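Local structure of putative phosphomannomutase (Thermus thermophilus, 1TUO) at residues F265-Q269 with T380-D384. The protein probably acts as a magnesium-dependent phosphosugar mutase of the phosphohexose mutase family, shifting a phosphate between positions on a sugar. Residues are numbered along the deposited sequence.
Sequences FNPHQ and THAYD
A capping box at the start of helix 267-280 meets the edge strand of the C-terminal domain at an interdomain contact of the phosphohexomutase fold. N-cap Asn266 (phi/psi -75/169, chi1 p) accepts at OD1 from Gln269 N (2.9 Å) and, weakly, from His268 N (2.9 Å); Gln269 OE1 reciprocates by accepting from Asn266 N (2.9 Å). With OD1 so engaged, Asn266 ND2 faces segment 380-384, donating to His381 NE2 (3.1 Å, 166°, near the imidazole plane) and to a water (3.1 Å) that donates to Tyr383 O (3.2 Å). His381 and Tyr383, both chi1 t, point toward the helix start, whereas Ala382 points away. His268 (chi1 m) sets its edge against the Tyr383 face, His268 NE2 3.4 Å from Tyr383 CE2, centroids 4.2 Å apart, planes at 53°; His268 CB lies 3.6 Å from His381 CE1. CA separations are 8.6 Å for Asn266-Tyr383 and 8.4 Å for Gln269-His381, bridged by side chains. Thr294 N bonds His268 ND1, Glu444 of strand 440-445 holds His381 ND1, and Ala382 packs on helix 448-459.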
loop_
_atom_site.group_PDB
_atom_site.type_symbol
_atom_site.label_atom_id
_atom_site.label_comp_id
_atom_site.label_asym_id
_atom_site.label_seq_id
_atom_site.Cartn_x
_atom_site.Cartn_y
_atom_site.Cartn_z
ATOM N N PHE A 265 6.259 -14.006 4.748
ATOM C CA PHE A 265 5.821 -14.223 3.366
ATOM C C PHE A 265 5.830 -12.803 2.791
ATOM O O PHE A 265 4.924 -12.006 3.067
ATOM C CB PHE A 265 4.407 -14.820 3.396
ATOM C CG PHE A 265 3.941 -15.400 2.085
ATOM C CD1 PHE A 265 4.466 -16.599 1.601
ATOM C CD2 PHE A 265 2.924 -14.780 1.369
ATOM C CE1 PHE A 265 3.972 -17.169 0.427
ATOM C CE2 PHE A 265 2.427 -15.342 0.199
ATOM C CZ PHE A 265 2.950 -16.541 -0.274
ATOM N N ASN A 266 6.851 -12.493 1.993
ATOM C CA ASN A 266 7.034 -11.145 1.455
ATOM C C ASN A 266 6.128 -10.668 0.318
ATOM O O ASN A 266 5.385 -11.445 -0.273
ATOM C CB ASN A 266 8.511 -10.935 1.072
ATOM C CG ASN A 266 8.903 -11.658 -0.200
ATOM O OD1 ASN A 266 8.117 -11.754 -1.139
ATOM N ND2 ASN A 266 10.140 -12.146 -0.246
ATOM N N PRO A 267 6.176 -9.358 0.012
ATOM C CA PRO A 267 5.365 -8.752 -1.048
ATOM C C PRO A 267 5.442 -9.414 -2.416
ATOM O O PRO A 267 4.449 -9.444 -3.142
ATOM C CB PRO A 267 5.866 -7.316 -1.077
ATOM C CG PRO A 267 6.139 -7.058 0.377
ATOM C CD PRO A 267 6.881 -8.311 0.779
ATOM N N HIS A 268 6.617 -9.921 -2.770
ATOM C CA HIS A 268 6.814 -10.577 -4.061
ATOM C C HIS A 268 6.031 -11.881 -4.066
ATOM O O HIS A 268 5.426 -12.254 -5.072
ATOM C CB HIS A 268 8.301 -10.861 -4.276
ATOM C CG HIS A 268 9.167 -9.646 -4.139
ATOM N ND1 HIS A 268 9.270 -8.689 -5.125
ATOM C CD2 HIS A 268 9.932 -9.212 -3.109
ATOM C CE1 HIS A 268 10.062 -7.716 -4.708
ATOM N NE2 HIS A 268 10.476 -8.008 -3.488
ATOM N N GLN A 269 6.050 -12.568 -2.928
ATOM C CA GLN A 269 5.329 -13.822 -2.795
ATOM C C GLN A 269 3.832 -13.542 -2.805
ATOM O O GLN A 269 3.066 -14.246 -3.457
ATOM C CB GLN A 269 5.739 -14.528 -1.506
ATOM C CG GLN A 269 7.190 -15.025 -1.538
ATOM C CD GLN A 269 7.654 -15.577 -0.203
ATOM O OE1 GLN A 269 7.906 -14.823 0.735
ATOM N NE2 GLN A 269 7.766 -16.897 -0.110
ATOM N N THR A 380 13.313 -20.066 -8.363
ATOM C CA THR A 380 13.265 -20.047 -6.907
ATOM C C THR A 380 13.435 -18.576 -6.530
ATOM O O THR A 380 14.130 -17.834 -7.223
ATOM C CB THR A 380 14.406 -20.881 -6.285
ATOM O OG1 THR A 380 14.227 -22.264 -6.629
ATOM C CG2 THR A 380 14.406 -20.735 -4.772
ATOM N N HIS A 381 12.808 -18.161 -5.435
ATOM C CA HIS A 381 12.852 -16.770 -5.008
ATOM C C HIS A 381 13.446 -16.507 -3.634
ATOM O O HIS A 381 13.142 -17.203 -2.667
ATOM C CB HIS A 381 11.432 -16.187 -5.037
ATOM C CG HIS A 381 11.312 -14.847 -4.378
ATOM N ND1 HIS A 381 11.602 -13.667 -5.028
ATOM C CD2 HIS A 381 10.955 -14.503 -3.117
ATOM C CE1 HIS A 381 11.429 -12.654 -4.197
ATOM N NE2 HIS A 381 11.036 -13.135 -3.030
ATOM N N ALA A 382 14.280 -15.474 -3.565
ATOM C CA ALA A 382 14.902 -15.026 -2.324
ATOM C C ALA A 382 15.085 -13.526 -2.518
ATOM O O ALA A 382 15.394 -13.074 -3.621
ATOM C CB ALA A 382 16.252 -15.715 -2.105
ATOM N N TYR A 383 14.898 -12.747 -1.463
ATOM C CA TYR A 383 15.019 -11.309 -1.610
ATOM C C TYR A 383 15.349 -10.558 -0.328
ATOM O O TYR A 383 15.045 -11.014 0.776
ATOM C CB TYR A 383 13.706 -10.777 -2.210
ATOM C CG TYR A 383 13.576 -9.273 -2.238
ATOM C CD1 TYR A 383 13.178 -8.570 -1.102
ATOM C CD2 TYR A 383 13.868 -8.551 -3.393
ATOM C CE1 TYR A 383 13.075 -7.188 -1.112
ATOM C CE2 TYR A 383 13.769 -7.160 -3.414
ATOM C CZ TYR A 383 13.373 -6.489 -2.267
ATOM O OH TYR A 383 13.284 -5.119 -2.260
ATOM N N ASP A 384 15.984 -9.402 -0.495
ATOM C CA ASP A 384 16.329 -8.536 0.626
ATOM C C ASP A 384 16.688 -7.151 0.110
ATOM O O ASP A 384 17.005 -6.980 -1.070
ATOM C CB ASP A 384 17.508 -9.100 1.421
ATOM C CG ASP A 384 17.627 -8.468 2.796
ATOM O OD1 ASP A 384 18.655 -8.683 3.478
ATOM O OD2 ASP A 384 16.678 -7.760 3.193
HETATM O O HOH W 1 12.149 -11.351 1.993
#